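Local structure of 2-oxoglutarate-dependent dioxygenase tropC (Talaromyces stipitatus, 6XJJ) at residues D213-Y227 with R310-L324. The protein acts as an iron(II)- and 2-oxoglutarate-dependent dioxygenase in the biosynthesis of fungal tropolones. Sequence-based numbering, arbitrary orientation.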
loop_
_atom_site.group_PDB
_atom_site.type_symbol
_atom_site.label_atom_id
_atom_site.label_comp_id
_atom_site.label_asym_id
_atom_site.label_seq_id
_atom_site.Cartn_x
_atom_site.Cartn_y
_atom_site.Cartn_z
ATOM N N ASP A 213 13.930 -11.659 5.357
ATOM C CA ASP A 213 13.584 -11.749 6.773
ATOM C C ASP A 213 12.405 -10.861 7.163
ATOM O O ASP A 213 11.788 -11.109 8.204
ATOM C CB ASP A 213 14.801 -11.399 7.628
ATOM C CG ASP A 213 15.858 -12.483 7.591
ATOM O OD1 ASP A 213 15.529 -13.610 7.166
ATOM O OD2 ASP A 213 17.013 -12.221 7.979
ATOM N N ILE A 214 12.089 -9.824 6.379
ATOM C CA ILE A 214 10.872 -9.055 6.632
ATOM C C ILE A 214 9.617 -9.854 6.335
ATOM O O ILE A 214 8.522 -9.450 6.744
ATOM C CB ILE A 214 10.799 -7.748 5.820
ATOM C CG1 ILE A 214 11.160 -8.013 4.356
ATOM C CG2 ILE A 214 11.637 -6.640 6.463
ATOM C CD1 ILE A 214 10.806 -6.894 3.403
ATOM N N LEU A 215 9.725 -10.954 5.599
ATOM C CA LEU A 215 8.564 -11.808 5.412
ATOM C C LEU A 215 8.314 -12.703 6.618
ATOM O O LEU A 215 7.222 -13.271 6.724
ATOM C CB LEU A 215 8.737 -12.644 4.144
ATOM C CG LEU A 215 8.939 -11.800 2.880
ATOM C CD1 LEU A 215 9.224 -12.684 1.701
ATOM C CD2 LEU A 215 7.751 -10.898 2.587
ATOM N N ILE A 216 9.279 -12.810 7.530
ATOM C CA ILE A 216 9.130 -13.589 8.759
ATOM C C ILE A 216 8.227 -12.824 9.727
ATOM O O ILE A 216 8.662 -11.869 10.377
ATOM C CB ILE A 216 10.487 -13.890 9.406
ATOM C CG1 ILE A 216 11.394 -14.683 8.460
ATOM C CG2 ILE A 216 10.300 -14.644 10.711
ATOM C CD1 ILE A 216 10.832 -16.030 8.017
ATOM N N ASN A 217 6.983 -13.270 9.855
ATOM C CA ASN A 217 6.053 -12.748 10.848
ATOM C C ASN A 217 5.848 -11.257 10.608
ATOM O O ASN A 217 6.133 -10.437 11.487
ATOM C CB ASN A 217 6.585 -12.987 12.260
ATOM C CG ASN A 217 5.474 -13.130 13.276
ATOM O OD1 ASN A 217 4.470 -13.798 13.010
ATOM N ND2 ASN A 217 5.604 -12.448 14.415
ATOM N N PRO A 218 5.331 -10.879 9.448
ATOM C CA PRO A 218 5.453 -9.493 8.988
ATOM C C PRO A 218 4.401 -8.571 9.582
ATOM O O PRO A 218 3.315 -8.990 9.984
ATOM C CB PRO A 218 5.260 -9.623 7.476
ATOM C CG PRO A 218 4.336 -10.804 7.340
ATOM C CD PRO A 218 4.670 -11.744 8.455
ATOM N N SER A 219 4.739 -7.283 9.605
ATOM C CA SER A 219 3.804 -6.237 10.000
ATOM C C SER A 219 3.175 -5.707 8.718
ATOM O O SER A 219 3.840 -5.041 7.918
ATOM C CB SER A 219 4.514 -5.135 10.782
ATOM O OG SER A 219 3.612 -4.137 11.230
ATOM N N ILE A 220 1.907 -6.028 8.508
ATOM C CA ILE A 220 1.269 -5.792 7.218
ATOM C C ILE A 220 -0.086 -5.127 7.406
ATOM O O ILE A 220 -1.131 -5.788 7.322
ATOM C CB ILE A 220 1.136 -7.099 6.427
ATOM C CG1 ILE A 220 0.608 -8.212 7.335
ATOM C CG2 ILE A 220 2.463 -7.456 5.789
ATOM C CD1 ILE A 220 0.202 -9.460 6.600
ATOM N N PRO A 221 -0.119 -3.825 7.642
ATOM C CA PRO A 221 -1.393 -3.115 7.606
ATOM C C PRO A 221 -1.885 -2.895 6.187
ATOM O O PRO A 221 -1.119 -2.829 5.222
ATOM C CB PRO A 221 -1.067 -1.785 8.295
ATOM C CG PRO A 221 0.345 -1.557 7.989
ATOM C CD PRO A 221 1.002 -2.918 7.939
ATOM N N MET A 222 -3.203 -2.832 6.089
ATOM C CA MET A 222 -3.932 -2.459 4.889
ATOM C C MET A 222 -4.919 -1.374 5.273
ATOM O O MET A 222 -5.401 -1.348 6.406
ATOM C CB MET A 222 -4.690 -3.641 4.316
ATOM C CG MET A 222 -5.336 -3.406 2.923
ATOM S SD MET A 222 -6.423 -4.710 2.373
ATOM C CE MET A 222 -5.275 -6.010 2.206
ATOM N N ARG A 223 -5.230 -0.490 4.323
ATOM C CA ARG A 223 -6.232 0.545 4.544
ATOM C C ARG A 223 -7.233 0.549 3.400
ATOM O O ARG A 223 -6.848 0.497 2.227
ATOM C CB ARG A 223 -5.600 1.938 4.690
ATOM C CG ARG A 223 -4.655 2.022 5.872
ATOM C CD ARG A 223 -4.364 3.437 6.328
ATOM N NE ARG A 223 -3.420 3.447 7.442
ATOM C CZ ARG A 223 -3.146 4.515 8.178
ATOM N NH1 ARG A 223 -3.786 5.652 7.955
ATOM N NH2 ARG A 223 -2.275 4.433 9.174
ATOM N N LEU A 224 -8.515 0.600 3.753
ATOM C CA LEU A 224 -9.577 0.866 2.795
ATOM C C LEU A 224 -9.816 2.369 2.789
ATOM O O LEU A 224 -9.993 2.975 3.851
ATOM C CB LEU A 224 -10.861 0.122 3.167
ATOM C CG LEU A 224 -10.763 -1.397 3.348
ATOM C CD1 LEU A 224 -12.136 -1.972 3.696
ATOM C CD2 LEU A 224 -10.155 -2.098 2.137
ATOM N N LEU A 225 -9.812 2.966 1.603
ATOM C CA LEU A 225 -9.738 4.413 1.460
ATOM C C LEU A 225 -10.946 4.936 0.698
ATOM O O LEU A 225 -11.366 4.344 -0.305
ATOM C CB LEU A 225 -8.448 4.807 0.736
ATOM C CG LEU A 225 -7.159 4.486 1.504
ATOM C CD1 LEU A 225 -5.932 4.541 0.608
ATOM C CD2 LEU A 225 -6.993 5.468 2.641
ATOM N N HIS A 226 -11.501 6.044 1.192
ATOM C CA HIS A 226 -12.607 6.745 0.552
ATOM C C HIS A 226 -12.267 8.221 0.419
ATOM O O HIS A 226 -11.874 8.862 1.399
ATOM C CB HIS A 226 -13.904 6.599 1.346
ATOM C CG HIS A 226 -15.046 7.356 0.751
ATOM N ND1 HIS A 226 -16.116 7.804 1.496
ATOM C CD2 HIS A 226 -15.292 7.732 -0.526
ATOM C CE1 HIS A 226 -16.963 8.440 0.706
ATOM N NE2 HIS A 226 -16.483 8.411 -0.524
ATOM N N TYR A 227 -12.450 8.764 -0.783
ATOM C CA TYR A 227 -12.207 10.178 -1.079
ATOM C C TYR A 227 -13.521 10.778 -1.567
ATOM O O TYR A 227 -13.916 10.557 -2.715
ATOM C CB TYR A 227 -11.129 10.333 -2.144
ATOM C CG TYR A 227 -9.785 9.747 -1.786
ATOM C CD1 TYR A 227 -9.076 10.183 -0.680
ATOM C CD2 TYR A 227 -9.254 8.708 -2.537
ATOM C CE1 TYR A 227 -7.845 9.630 -0.357
ATOM C CE2 TYR A 227 -8.035 8.146 -2.225
ATOM C CZ TYR A 227 -7.334 8.605 -1.133
ATOM O OH TYR A 227 -6.118 8.031 -0.828
ATOM N N ARG A 310 -15.892 10.347 -7.473
ATOM C CA ARG A 310 -15.714 9.596 -6.241
ATOM C C ARG A 310 -14.630 8.551 -6.452
ATOM O O ARG A 310 -14.564 7.906 -7.503
ATOM C CB ARG A 310 -17.026 8.940 -5.811
ATOM C CG ARG A 310 -16.983 8.297 -4.433
ATOM C CD ARG A 310 -18.345 7.713 -4.047
ATOM N NE ARG A 310 -19.378 8.749 -3.976
ATOM C CZ ARG A 310 -19.531 9.589 -2.954
ATOM N NH1 ARG A 310 -18.708 9.537 -1.921
ATOM N NH2 ARG A 310 -20.496 10.501 -2.969
ATOM N N ARG A 311 -13.761 8.403 -5.455
ATOM C CA ARG A 311 -12.563 7.583 -5.576
ATOM C C ARG A 311 -12.427 6.661 -4.374
ATOM O O ARG A 311 -12.522 7.102 -3.221
ATOM C CB ARG A 311 -11.306 8.459 -5.725
ATOM C CG ARG A 311 -9.975 7.691 -5.743
ATOM C CD ARG A 311 -8.785 8.628 -5.964
ATOM N NE ARG A 311 -7.500 8.027 -5.595
ATOM C CZ ARG A 311 -6.747 7.255 -6.374
ATOM N NH1 ARG A 311 -7.120 6.951 -7.612
ATOM N NH2 ARG A 311 -5.600 6.783 -5.898
ATOM N N TYR A 312 -12.217 5.381 -4.664
ATOM C CA TYR A 312 -11.837 4.369 -3.694
ATOM C C TYR A 312 -10.446 3.855 -4.035
ATOM O O TYR A 312 -10.008 3.911 -5.189
ATOM C CB TYR A 312 -12.837 3.213 -3.704
ATOM C CG TYR A 312 -14.214 3.602 -3.229
ATOM C CD1 TYR A 312 -14.424 4.067 -1.940
ATOM C CD2 TYR A 312 -15.296 3.568 -4.094
ATOM C CE1 TYR A 312 -15.685 4.432 -1.510
ATOM C CE2 TYR A 312 -16.556 3.941 -3.677
ATOM C CZ TYR A 312 -16.745 4.376 -2.386
ATOM O OH TYR A 312 -18.002 4.748 -1.969
ATOM N N SER A 313 -9.746 3.369 -3.018
ATOM C CA SER A 313 -8.490 2.671 -3.243
ATOM C C SER A 313 -8.207 1.786 -2.038
ATOM O O SER A 313 -8.720 2.014 -0.940
ATOM C CB SER A 313 -7.344 3.654 -3.503
ATOM O OG SER A 313 -7.134 4.508 -2.396
ATOM N N VAL A 314 -7.407 0.748 -2.269
ATOM C CA VAL A 314 -6.989 -0.171 -1.217
ATOM C C VAL A 314 -5.470 -0.159 -1.175
ATOM O O VAL A 314 -4.809 -0.478 -2.172
ATOM C CB VAL A 314 -7.526 -1.592 -1.440
ATOM C CG1 VAL A 314 -6.988 -2.532 -0.372
ATOM C CG2 VAL A 314 -9.044 -1.585 -1.419
ATOM N N ALA A 315 -4.923 0.213 -0.029
ATOM C CA ALA A 315 -3.490 0.370 0.149
ATOM C C ALA A 315 -3.049 -0.665 1.165
ATOM O O ALA A 315 -3.579 -0.711 2.279
ATOM C CB ALA A 315 -3.143 1.783 0.623
ATOM N N PHE A 316 -2.108 -1.510 0.775
ATOM C CA PHE A 316 -1.516 -2.481 1.678
ATOM C C PHE A 316 -0.028 -2.209 1.764
ATOM O O PHE A 316 0.603 -1.817 0.776
ATOM C CB PHE A 316 -1.967 -3.928 1.247
ATOM C CG PHE A 316 -1.112 -5.100 1.734
ATOM C CD1 PHE A 316 0.226 -5.019 2.084
ATOM C CD2 PHE A 316 -1.804 -6.196 2.229
ATOM C CE1 PHE A 316 0.907 -6.117 2.595
ATOM C CE2 PHE A 316 -1.135 -7.276 2.784
ATOM C CZ PHE A 316 0.214 -7.220 2.977
ATOM N N PHE A 317 0.510 -2.338 2.982
ATOM C CA PHE A 317 1.892 -1.977 3.227
ATOM C C PHE A 317 2.582 -3.102 3.973
ATOM O O PHE A 317 1.955 -3.852 4.727
ATOM C CB PHE A 317 2.091 -0.661 4.049
ATOM C CG PHE A 317 1.125 0.454 3.717
ATOM C CD1 PHE A 317 -0.245 0.251 3.711
ATOM C CD2 PHE A 317 1.605 1.653 3.209
ATOM C CE1 PHE A 317 -1.115 1.271 3.379
ATOM C CE2 PHE A 317 0.735 2.657 2.839
ATOM C CZ PHE A 317 -0.620 2.463 2.920
ATOM N N LEU A 318 3.886 -3.199 3.739
ATOM C CA LEU A 318 4.772 -4.121 4.434
ATOM C C LEU A 318 5.819 -3.286 5.161
ATOM O O LEU A 318 6.640 -2.617 4.522
ATOM C CB LEU A 318 5.409 -5.103 3.451
ATOM C CG LEU A 318 6.529 -5.994 4.001
ATOM C CD1 LEU A 318 6.022 -6.879 5.129
ATOM C CD2 LEU A 318 7.137 -6.828 2.880
ATOM N N ASN A 319 5.780 -3.318 6.489
ATOM C CA ASN A 319 6.714 -2.573 7.321
ATOM C C ASN A 319 7.787 -3.508 7.867
ATOM O O ASN A 319 7.658 -4.733 7.828
ATOM C CB ASN A 319 5.977 -1.888 8.479
ATOM C CG ASN A 319 5.037 -0.800 8.011
ATOM O OD1 ASN A 319 5.261 -0.164 6.981
ATOM N ND2 ASN A 319 3.951 -0.608 8.746
ATOM N N GLY A 320 8.864 -2.904 8.372
ATOM C CA GLY A 320 9.839 -3.656 9.140
ATOM C C GLY A 320 9.211 -4.331 10.341
ATOM O O GLY A 320 8.149 -3.941 10.837
ATOM N N ASN A 321 9.881 -5.383 10.802
ATOM C CA ASN A 321 9.358 -6.160 11.908
ATOM C C ASN A 321 9.529 -5.471 13.256
ATOM O O ASN A 321 10.304 -4.522 13.428
ATOM C CB ASN A 321 9.988 -7.547 11.921
ATOM C CG ASN A 321 9.041 -8.596 11.389
ATOM O OD1 ASN A 321 7.826 -8.470 11.562
ATOM N ND2 ASN A 321 9.562 -9.603 10.711
ATOM N N LEU A 322 8.750 -5.978 14.216
ATOM C CA LEU A 322 8.696 -5.452 15.571
ATOM C C LEU A 322 9.978 -5.733 16.341
ATOM O O LEU A 322 10.226 -5.093 17.368
ATOM C CB LEU A 322 7.497 -6.076 16.297
ATOM C CG LEU A 322 7.126 -5.637 17.713
ATOM C CD1 LEU A 322 6.588 -4.216 17.694
ATOM C CD2 LEU A 322 6.112 -6.601 18.317
ATOM N N ASN A 323 10.788 -6.686 15.868
ATOM C CA ASN A 323 12.058 -7.037 16.486
ATOM C C ASN A 323 13.261 -6.842 15.576
ATOM O O ASN A 323 14.395 -6.899 16.066
ATOM C CB ASN A 323 12.046 -8.508 16.935
ATOM C CG ASN A 323 11.080 -8.772 18.077
ATOM O OD1 ASN A 323 10.208 -9.636 17.974
ATOM N ND2 ASN A 323 11.269 -8.074 19.191
ATOM N N LEU A 324 13.058 -6.606 14.282
ATOM C CA LEU A 324 14.116 -6.767 13.293
ATOM C C LEU A 324 14.885 -5.457 13.162
ATOM O O LEU A 324 14.319 -4.435 12.754
ATOM C CB LEU A 324 13.518 -7.184 11.950
ATOM C CG LEU A 324 14.481 -7.650 10.860
ATOM C CD1 LEU A 324 15.110 -8.975 11.270
ATOM C CD2 LEU A 324 13.766 -7.786 9.530
HETATM O O HOH W 1 -4.533 6.481 -2.783
#
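Leu318 is the bump that fills a hollow where residues 213-227 curl round the end of strand 311-318. With CG anti to the backbone N (chi1 171°), the branch reaches back toward residues 214-220, and its two methyls take different neighbours: CD1 rests against both Pro218 CB and Ile220 CG2, at 3.7 Å from each, while CD2 meets Ile214 CD1 and Leu215 CD2. Next along, the Phe316 ring meets Ile220 and Met222, its CZ 3.6 Å from Ile220 CB and its edge at CD2 met by Met222 CE. The bend of the methionine chain at chi3 (-65°) turns CE to that edge, while SD, placed by the extended first part of the chain, lies 3.5 Å from Val314 CG1; Leu224 CD2 lies against Val314 CG2.

The strands pair antiparallel, and because side chains alternate, Leu225, Tyr227, Arg311, Ser313 and Ala315 fit together on the opposite face. Leu225 CD1 spans Ser313 OG and Ala315 CB, and the extended Arg311 chain runs alongside the Tyr227 ring, with CG 3.4 Å from CD2. A water bonded to Tyr227 OH and Ser313 OG, and weakly to Arg311 NH2, bridges this cluster; Arg311 is predicted to bind 2-oxoglutarate. At the far end Arg310 NH1 donates to His226 NE2 in the ring plane (2.9 Å), while Glu140 holds ND1.

The pair sits centrally in the double-stranded beta-helix core, between strands 139-144 and 249-253; helices 171-204 and 85-99 pack on the Met222-Leu224 face, and Phe317 reaches toward iron ligand Asp245.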